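Local atomic coordinates of transcriptional regulator, LacI family (Lactobacillus brevis, PDB entry 3JY6), a protein that probably acts as a DNA-binding transcription factor that recognises cis-regulatory sequences, its periplasmic-binding-protein-like regulatory domain being the part described here. Residues Ile10-Ala15 / Gly40-Ala45; Pro101-Asp106 / Met261-Lys266; Tyr163-Val168 / Leu193-Pro198. All blocks are in the same frame, centred on the assembly; numbering follows the deposited sequence.

In the fold
Contacts 1 and 2 join neighbouring parallel strands at the two edges of one six-stranded sheet, their centres about 19 Å apart, whereas contact 3 ties the start of helix 165-177 and the residue before its N-cap to helix 190-196, beside the four-stranded sheet, its centre about 28 Å from each of the others. Contact 1 is buried and held by a continuous backbone ladder with apolar side chains on both faces. Contact 2 is partly buried; its shorter ladder passes to a carboxylate-to-backbone bond as the segments leave the sheet. Contact 3, also partly buried, relies mainly on side chains: a shared carboxylate and an aromatic ring. Contacts 1 and 3 both touch the second subunit; contact 2 does not.

Contact 1 (Ile10-Ala15 / Gly40-Ala45); sequences IAVIVA and GVLFDA
Val12 and Phe43 sit at the middle of five backbone hydrogen bonds joining strand 9-14 to strand 39-44 and Ala45. Ile10 O accepts from Val41 N and Val41 O from Val12 N; the next link, from Phe43 N to Val12 O, is 2.8 Å long. Val14 N then donates to Phe43 O with an N-H...O angle of 165°, and Ala45 N closes the series on Val14 O at 3.0 Å. The odd-numbered side chains Ala11, Ile13, Val41 and Phe43 share one face of the sheet. There Phe43 CG is anti to its carbonyl carbon (chi1 -72°), and ring atom CE2 comes within 3.6 Å of Ala11 CB. Ile13 CG1 packs on Phe43 CB at 3.8 Å, the two side chains crossing obliquely, and helix 49-60 covers this face through Leu56 and Ile59. On the other face Leu42 and Val14 cross at about a right angle, with Leu42 CD1 3.6 Å from Val14 CG1, beneath helix 20-34. Asp44, also on this side, forms a salt bridge through OD2 with Lys27 of the second subunit, while OD1 accepts from Ile17 N. Val41 and Leu42 pack against their own counterparts in that subunit, so strand 39-44 lies at the dimer interface. Strand 9-14, helix 20-34 and strand 39-44 form a beta-alpha-beta unit of the parallel, helix-flanked sheet of the periplasmic-binding-protein fold.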
loop_
_atom_site.group_PDB
_atom_site.type_symbol
_atom_site.label_atom_id
_atom_site.label_comp_id
_atom_site.label_asym_id
_atom_site.label_seq_id
_atom_site.Cartn_x
_atom_site.Cartn_y
_atom_site.Cartn_z
ATOM N N ILE A 10 12.091 -11.774 -12.984
ATOM C CA ILE A 10 12.326 -12.261 -11.631
ATOM C C ILE A 10 11.005 -12.179 -10.880
ATOM O O ILE A 10 10.392 -11.112 -10.797
ATOM C CB ILE A 10 13.381 -11.405 -10.894
ATOM C CG1 ILE A 10 14.701 -11.445 -11.668
ATOM C CG2 ILE A 10 13.589 -11.927 -9.462
ATOM C CD1 ILE A 10 15.262 -12.858 -11.870
ATOM N N ALA A 11 10.555 -13.304 -10.342
ATOM C CA ALA A 11 9.305 -13.326 -9.600
ATOM C C ALA A 11 9.527 -12.871 -8.170
ATOM O O ALA A 11 10.474 -13.281 -7.509
ATOM C CB ALA A 11 8.692 -14.739 -9.602
ATOM N N VAL A 12 8.642 -12.012 -7.684
ATOM C CA VAL A 12 8.747 -11.552 -6.314
ATOM C C VAL A 12 7.411 -11.886 -5.654
ATOM O O VAL A 12 6.377 -11.373 -6.062
ATOM C CB VAL A 12 9.008 -10.042 -6.260
ATOM C CG1 VAL A 12 9.246 -9.615 -4.822
ATOM C CG2 VAL A 12 10.226 -9.683 -7.147
ATOM N N ILE A 13 7.421 -12.768 -4.664
ATOM C CA ILE A 13 6.166 -13.115 -3.996
ATOM C C ILE A 13 6.135 -12.487 -2.609
ATOM O O ILE A 13 6.958 -12.820 -1.761
ATOM C CB ILE A 13 5.987 -14.654 -3.831
ATOM C CG1 ILE A 13 5.931 -15.344 -5.193
ATOM C CG2 ILE A 13 4.677 -14.956 -3.121
ATOM C CD1 ILE A 13 5.715 -16.885 -5.091
ATOM N N VAL A 14 5.194 -11.574 -2.378
ATOM C CA VAL A 14 5.092 -10.951 -1.058
ATOM C C VAL A 14 3.926 -11.552 -0.280
ATOM O O VAL A 14 2.993 -12.105 -0.863
ATOM C CB VAL A 14 4.920 -9.415 -1.152
ATOM C CG1 VAL A 14 6.087 -8.835 -1.922
ATOM C CG2 VAL A 14 3.599 -9.055 -1.826
ATOM N N ALA A 15 4.002 -11.458 1.044
ATOM C CA ALA A 15 2.967 -11.984 1.919
ATOM C C ALA A 15 1.603 -11.369 1.618
ATOM O O ALA A 15 0.604 -12.069 1.520
ATOM C CB ALA A 15 3.367 -11.739 3.394
ATOM N N GLY A 40 11.414 -7.019 -12.344
ATOM C CA GLY A 40 10.721 -7.598 -11.211
ATOM C C GLY A 40 9.247 -7.736 -11.547
ATOM O O GLY A 40 8.656 -6.870 -12.198
ATOM N N VAL A 41 8.659 -8.843 -11.118
ATOM C CA VAL A 41 7.256 -9.123 -11.343
ATOM C C VAL A 41 6.677 -9.396 -9.957
ATOM O O VAL A 41 7.189 -10.252 -9.235
ATOM C CB VAL A 41 7.091 -10.376 -12.219
ATOM C CG1 VAL A 41 5.632 -10.725 -12.331
ATOM C CG2 VAL A 41 7.707 -10.143 -13.616
ATOM N N LEU A 42 5.604 -8.695 -9.595
ATOM C CA LEU A 42 5.012 -8.861 -8.272
ATOM C C LEU A 42 3.837 -9.829 -8.190
ATOM O O LEU A 42 2.876 -9.752 -8.967
ATOM C CB LEU A 42 4.607 -7.492 -7.710
ATOM C CG LEU A 42 4.129 -7.389 -6.248
ATOM C CD1 LEU A 42 5.145 -8.001 -5.282
ATOM C CD2 LEU A 42 3.950 -5.904 -5.906
ATOM N N PHE A 43 3.935 -10.745 -7.234
ATOM C CA PHE A 43 2.907 -11.747 -6.995
ATOM C C PHE A 43 2.420 -11.528 -5.565
ATOM O O PHE A 43 3.227 -11.294 -4.657
ATOM C CB PHE A 43 3.491 -13.164 -7.119
ATOM C CG PHE A 43 3.816 -13.575 -8.534
ATOM C CD1 PHE A 43 2.871 -14.228 -9.319
ATOM C CD2 PHE A 43 5.060 -13.284 -9.088
ATOM C CE1 PHE A 43 3.159 -14.586 -10.643
ATOM C CE2 PHE A 43 5.357 -13.633 -10.405
ATOM C CZ PHE A 43 4.401 -14.285 -11.184
ATOM N N ASP A 44 1.109 -11.635 -5.372
ATOM C CA ASP A 44 0.479 -11.431 -4.071
ATOM C C ASP A 44 -0.005 -12.755 -3.454
ATOM O O ASP A 44 -0.941 -13.375 -3.944
ATOM C CB ASP A 44 -0.685 -10.439 -4.255
ATOM C CG ASP A 44 -1.525 -10.254 -3.008
ATOM O OD1 ASP A 44 -0.974 -10.246 -1.884
ATOM O OD2 ASP A 44 -2.757 -10.091 -3.169
ATOM N N ALA A 45 0.646 -13.187 -2.379
ATOM C CA ALA A 45 0.256 -14.426 -1.709
ATOM C C ALA A 45 -1.096 -14.230 -1.004
ATOM O O ALA A 45 -1.780 -15.200 -0.658
ATOM C CB ALA A 45 1.328 -14.848 -0.721
#

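Contact 2 (Pro101-Asp106 / Met261-Lys266); sequences PQVVTD and MVIPAK
Asp106 meets the 261-266 segment through CB, CG and OD1. Its CB rests 3.9 Å from Val262 CG2. CG sits between the backbone N and the carbonyl carbon (chi1 57°) and lies 3.8 Å from Pro264 CA. At the tip, OD1 accepts a 2.8 Å hydrogen bond from Ala265 N on its syn lone pair, and Pro264 CA approaches the same oxygen to 3.0 Å. Although Asp106 occupies the N-cap position of helix 107-119, its carboxylate makes no capping bond to that helix and instead bonds to the 261-266 segment. This bond follows a short parallel ladder, in which Met261 N donates to Gln102 O and Val104 N to Met261 O. Ile263 N reaches Val104 O almost straight, with an N-H...O angle of 175°. The ladder adds strand 260-262 as an outer strand to the six-stranded parallel sheet of the periplasmic-binding-protein fold, beside strand 102-104 although 154 residues lie between the segments. Val103 CG1 packs against Ile263 CG1 at 4.0 Å, and helix 236-251 packs on both side chains. Farther along, Thr105 CG2 touches Ala265 CB at 3.7 Å, while Thr105 OG1 hydrogen-bonds Gln234 NE2.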
loop_
_atom_site.group_PDB
_atom_site.type_symbol
_atom_site.label_atom_id
_atom_site.label_comp_id
_atom_site.label_asym_id
_atom_site.label_seq_id
_atom_site.Cartn_x
_atom_site.Cartn_y
_atom_site.Cartn_z
ATOM N N PRO A 101 20.321 -17.763 0.249
ATOM C CA PRO A 101 20.713 -16.538 0.959
ATOM C C PRO A 101 19.490 -15.792 1.492
ATOM O O PRO A 101 18.407 -15.877 0.909
ATOM C CB PRO A 101 21.438 -15.723 -0.116
ATOM C CG PRO A 101 21.891 -16.763 -1.135
ATOM C CD PRO A 101 20.729 -17.720 -1.171
ATOM N N GLN A 102 19.663 -15.058 2.586
ATOM C CA GLN A 102 18.563 -14.299 3.175
ATOM C C GLN A 102 18.906 -12.865 3.524
ATOM O O GLN A 102 20.040 -12.542 3.857
ATOM C CB GLN A 102 18.094 -14.918 4.477
ATOM C CG GLN A 102 17.495 -16.280 4.426
ATOM C CD GLN A 102 17.261 -16.761 5.827
ATOM O OE1 GLN A 102 18.215 -17.032 6.569
ATOM N NE2 GLN A 102 15.995 -16.834 6.224
ATOM N N VAL A 103 17.879 -12.025 3.491
ATOM C CA VAL A 103 17.990 -10.625 3.848
ATOM C C VAL A 103 16.983 -10.441 4.979
ATOM O O VAL A 103 15.770 -10.615 4.797
ATOM C CB VAL A 103 17.638 -9.706 2.656
ATOM C CG1 VAL A 103 17.722 -8.223 3.089
ATOM C CG2 VAL A 103 18.600 -9.976 1.503
ATOM N N VAL A 104 17.488 -10.102 6.158
ATOM C CA VAL A 104 16.625 -9.932 7.310
ATOM C C VAL A 104 16.946 -8.695 8.145
ATOM O O VAL A 104 17.962 -8.023 7.950
ATOM C CB VAL A 104 16.717 -11.163 8.253
ATOM C CG1 VAL A 104 16.478 -12.450 7.483
ATOM C CG2 VAL A 104 18.086 -11.196 8.930
ATOM N N THR A 105 16.063 -8.438 9.101
ATOM C CA THR A 105 16.187 -7.327 10.042
ATOM C C THR A 105 16.675 -7.912 11.375
ATOM O O THR A 105 16.410 -9.072 11.684
ATOM C CB THR A 105 14.807 -6.656 10.300
ATOM O OG1 THR A 105 14.264 -6.171 9.069
ATOM C CG2 THR A 105 14.939 -5.509 11.293
ATOM N N ASP A 106 17.389 -7.110 12.157
ATOM C CA ASP A 106 17.869 -7.542 13.473
ATOM C C ASP A 106 16.664 -7.347 14.396
ATOM O O ASP A 106 16.656 -6.454 15.239
ATOM C CB ASP A 106 19.023 -6.646 13.925
ATOM C CG ASP A 106 18.634 -5.170 13.960
ATOM O OD1 ASP A 106 18.065 -4.674 12.959
ATOM O OD2 ASP A 106 18.894 -4.510 14.987
ATOM N N MET A 261 21.977 -11.647 5.515
ATOM C CA MET A 261 22.514 -10.305 5.425
ATOM C C MET A 261 21.582 -9.503 6.311
ATOM O O MET A 261 20.372 -9.445 6.063
ATOM C CB MET A 261 22.458 -9.782 3.989
ATOM C CG MET A 261 22.713 -8.295 3.852
ATOM S SD MET A 261 22.732 -7.819 2.119
ATOM C CE MET A 261 23.955 -6.467 2.158
ATOM N N VAL A 262 22.146 -8.906 7.353
ATOM C CA VAL A 262 21.350 -8.140 8.285
ATOM C C VAL A 262 21.302 -6.656 7.968
ATOM O O VAL A 262 22.332 -5.989 7.891
ATOM C CB VAL A 262 21.853 -8.345 9.737
ATOM C CG1 VAL A 262 23.282 -7.905 9.845
ATOM C CG2 VAL A 262 20.982 -7.583 10.721
ATOM N N ILE A 263 20.082 -6.161 7.765
ATOM C CA ILE A 263 19.836 -4.755 7.501
ATOM C C ILE A 263 19.251 -4.238 8.815
ATOM O O ILE A 263 18.077 -4.445 9.103
ATOM C CB ILE A 263 18.806 -4.563 6.367
ATOM C CG1 ILE A 263 19.339 -5.163 5.058
ATOM C CG2 ILE A 263 18.491 -3.080 6.203
ATOM C CD1 ILE A 263 20.585 -4.503 4.525
ATOM N N PRO A 264 20.073 -3.582 9.644
ATOM C CA PRO A 264 19.583 -3.060 10.922
ATOM C C PRO A 264 18.428 -2.067 10.805
ATOM O O PRO A 264 18.441 -1.160 9.971
ATOM C CB PRO A 264 20.826 -2.429 11.530
ATOM C CG PRO A 264 21.598 -1.995 10.322
ATOM C CD PRO A 264 21.472 -3.183 9.424
ATOM N N ALA A 265 17.413 -2.266 11.634
ATOM C CA ALA A 265 16.274 -1.367 11.639
ATOM C C ALA A 265 16.746 -0.094 12.327
ATOM O O ALA A 265 17.742 -0.103 13.055
ATOM C CB ALA A 265 15.111 -1.980 12.416
ATOM N N LYS A 266 16.034 0.998 12.091
ATOM C CA LYS A 266 16.381 2.260 12.711
ATOM C C LYS A 266 15.223 2.830 13.524
ATOM O O LYS A 266 14.092 2.939 13.042
ATOM C CB LYS A 266 16.808 3.278 11.645
ATOM C CG LYS A 266 17.981 2.840 10.774
ATOM C CD LYS A 266 19.155 2.309 11.614
ATOM C CE LYS A 266 20.377 1.997 10.755
ATOM N NZ LYS A 266 20.070 1.105 9.592
#

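Contact 3 (Tyr163-Val168 / Leu193-Pro198); sequences YNHSEV and LLEFFP
Glu195 and His165 each place CG anti to the backbone N (chi1 -169° and 178°), and the extended glutamate chain carries its carboxylate between the His165 and Tyr163 rings. Tyr163 meets it tip to tip: OH donates to Glu195 OE1 at 2.9 Å, on the syn lone pair. The other oxygen, OE2, accepts from His165 ND1 at 3.1 Å through its anti lone pair and lies at the edge of the tyrosine ring, 3.5 Å from CE2. Both carboxylate oxygens thus have a donor, which limits rotation of the group. The histidine bond would be expected to favour the ND1-protonated form of the imidazole. Beside this polar group Phe196 is held on both faces. Val168 CG1 lies over one face, 3.7 Å from the ring centroid, in a CH-pi contact in which the side chains cross at about a right angle. Glu195 CG is over the opposite face, toward the rim. The His165 and Phe196 rings are nearly parallel, with planes at 12°, but slid so far apart that they barely overlap. Trp192 meets the Tyr163 ring edge-to-face, and Arg224 of the second subunit packs on His165 and Glu195. The arrangement is side-chain packing between the start of helix 165-177, with the loop residue Tyr163 ahead of it, and helix 190-196, two helices flanking the four-stranded parallel sheet in an alpha/beta lobe of the periplasmic-binding-protein fold.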
loop_
_atom_site.group_PDB
_atom_site.type_symbol
_atom_site.label_atom_id
_atom_site.label_comp_id
_atom_site.label_asym_id
_atom_site.label_seq_id
_atom_site.Cartn_x
_atom_site.Cartn_y
_atom_site.Cartn_z
ATOM N N TYR A 163 -10.853 -11.265 13.834
ATOM C CA TYR A 163 -10.759 -10.388 14.992
ATOM C C TYR A 163 -11.792 -9.294 14.823
ATOM O O TYR A 163 -12.173 -8.969 13.700
ATOM C CB TYR A 163 -9.361 -9.757 15.094
ATOM C CG TYR A 163 -9.050 -8.722 14.023
ATOM C CD1 TYR A 163 -8.555 -9.104 12.777
ATOM C CD2 TYR A 163 -9.255 -7.361 14.259
ATOM C CE1 TYR A 163 -8.267 -8.155 11.789
ATOM C CE2 TYR A 163 -8.970 -6.400 13.281
ATOM C CZ TYR A 163 -8.476 -6.804 12.052
ATOM O OH TYR A 163 -8.184 -5.859 11.097
ATOM N N ASN A 164 -12.257 -8.728 15.929
ATOM C CA ASN A 164 -13.235 -7.652 15.851
ATOM C C ASN A 164 -12.499 -6.371 16.200
ATOM O O ASN A 164 -11.616 -6.387 17.060
ATOM C CB ASN A 164 -14.370 -7.877 16.846
ATOM C CG ASN A 164 -15.498 -6.896 16.661
ATOM O OD1 ASN A 164 -16.221 -6.949 15.665
ATOM N ND2 ASN A 164 -15.653 -5.984 17.615
ATOM N N HIS A 165 -12.852 -5.268 15.547
ATOM C CA HIS A 165 -12.184 -3.997 15.817
ATOM C C HIS A 165 -12.347 -3.503 17.247
ATOM O O HIS A 165 -11.365 -3.413 17.986
ATOM C CB HIS A 165 -12.672 -2.896 14.876
ATOM C CG HIS A 165 -12.049 -1.562 15.151
ATOM N ND1 HIS A 165 -10.708 -1.309 14.937
ATOM C CD2 HIS A 165 -12.572 -0.418 15.654
ATOM C CE1 HIS A 165 -10.434 -0.067 15.296
ATOM N NE2 HIS A 165 -11.548 0.496 15.734
ATOM N N SER A 166 -13.577 -3.175 17.636
ATOM C CA SER A 166 -13.828 -2.658 18.982
ATOM C C SER A 166 -13.444 -3.655 20.069
ATOM O O SER A 166 -13.169 -3.267 21.198
ATOM C CB SER A 166 -15.295 -2.247 19.144
ATOM O OG SER A 166 -16.150 -3.374 19.143
ATOM N N GLU A 167 -13.429 -4.938 19.725
ATOM C CA GLU A 167 -13.050 -5.965 20.683
ATOM C C GLU A 167 -11.575 -5.740 21.036
ATOM O O GLU A 167 -11.215 -5.619 22.211
ATOM C CB GLU A 167 -13.252 -7.358 20.071
ATOM C CG GLU A 167 -12.309 -8.454 20.590
ATOM C CD GLU A 167 -12.776 -9.110 21.875
ATOM O OE1 GLU A 167 -13.084 -8.389 22.848
ATOM O OE2 GLU A 167 -12.820 -10.361 21.916
ATOM N N VAL A 168 -10.729 -5.676 20.011
ATOM C CA VAL A 168 -9.294 -5.456 20.201
ATOM C C VAL A 168 -9.055 -4.089 20.836
ATOM O O VAL A 168 -8.256 -3.951 21.758
ATOM C CB VAL A 168 -8.539 -5.545 18.853
ATOM C CG1 VAL A 168 -7.076 -5.126 19.021
ATOM C CG2 VAL A 168 -8.613 -6.972 18.328
ATOM N N LEU A 193 -0.616 -0.690 14.287
ATOM C CA LEU A 193 -0.316 0.675 14.696
ATOM C C LEU A 193 -1.240 1.619 13.929
ATOM O O LEU A 193 -1.786 2.568 14.494
ATOM C CB LEU A 193 1.167 0.992 14.417
ATOM C CG LEU A 193 1.786 2.276 14.977
ATOM C CD1 LEU A 193 3.275 2.075 15.180
ATOM C CD2 LEU A 193 1.522 3.446 14.029
ATOM N N LEU A 194 -1.452 1.324 12.648
ATOM C CA LEU A 194 -2.288 2.163 11.794
ATOM C C LEU A 194 -3.768 2.060 12.112
ATOM O O LEU A 194 -4.493 3.030 11.978
ATOM C CB LEU A 194 -2.083 1.805 10.310
ATOM C CG LEU A 194 -0.676 1.894 9.715
ATOM C CD1 LEU A 194 -0.680 1.304 8.319
ATOM C CD2 LEU A 194 -0.212 3.339 9.683
ATOM N N GLU A 195 -4.212 0.888 12.543
ATOM C CA GLU A 195 -5.619 0.695 12.838
ATOM C C GLU A 195 -6.080 1.151 14.220
ATOM O O GLU A 195 -7.151 1.755 14.343
ATOM C CB GLU A 195 -5.995 -0.782 12.650
ATOM C CG GLU A 195 -7.498 -1.038 12.667
ATOM C CD GLU A 195 -7.849 -2.499 12.510
ATOM O OE1 GLU A 195 -7.111 -3.223 11.807
ATOM O OE2 GLU A 195 -8.878 -2.922 13.079
ATOM N N PHE A 196 -5.272 0.896 15.246
ATOM C CA PHE A 196 -5.666 1.219 16.619
ATOM C C PHE A 196 -5.064 2.412 17.348
ATOM O O PHE A 196 -5.620 2.839 18.357
ATOM C CB PHE A 196 -5.480 -0.031 17.489
ATOM C CG PHE A 196 -6.290 -1.214 17.026
ATOM C CD1 PHE A 196 -7.649 -1.305 17.324
ATOM C CD2 PHE A 196 -5.705 -2.226 16.267
ATOM C CE1 PHE A 196 -8.417 -2.385 16.872
ATOM C CE2 PHE A 196 -6.468 -3.315 15.807
ATOM C CZ PHE A 196 -7.826 -3.392 16.111
ATOM N N PHE A 197 -3.954 2.962 16.865
ATOM C CA PHE A 197 -3.324 4.091 17.558
ATOM C C PHE A 197 -3.886 5.495 17.290
ATOM O O PHE A 197 -3.895 6.343 18.192
ATOM C CB PHE A 197 -1.807 4.095 17.295
ATOM C CG PHE A 197 -1.046 2.982 17.988
ATOM C CD1 PHE A 197 -1.713 1.937 18.641
ATOM C CD2 PHE A 197 0.345 2.972 17.973
ATOM C CE1 PHE A 197 -0.998 0.901 19.267
ATOM C CE2 PHE A 197 1.070 1.948 18.592
ATOM C CZ PHE A 197 0.395 0.905 19.242
ATOM N N PRO A 198 -4.339 5.775 16.052
ATOM C CA PRO A 198 -4.881 7.113 15.769
ATOM C C PRO A 198 -5.985 7.616 16.705
ATOM O O PRO A 198 -5.953 8.769 17.132
ATOM C CB PRO A 198 -5.345 6.993 14.322
ATOM C CG PRO A 198 -4.283 6.130 13.730
ATOM C CD PRO A 198 -4.123 5.031 14.792
#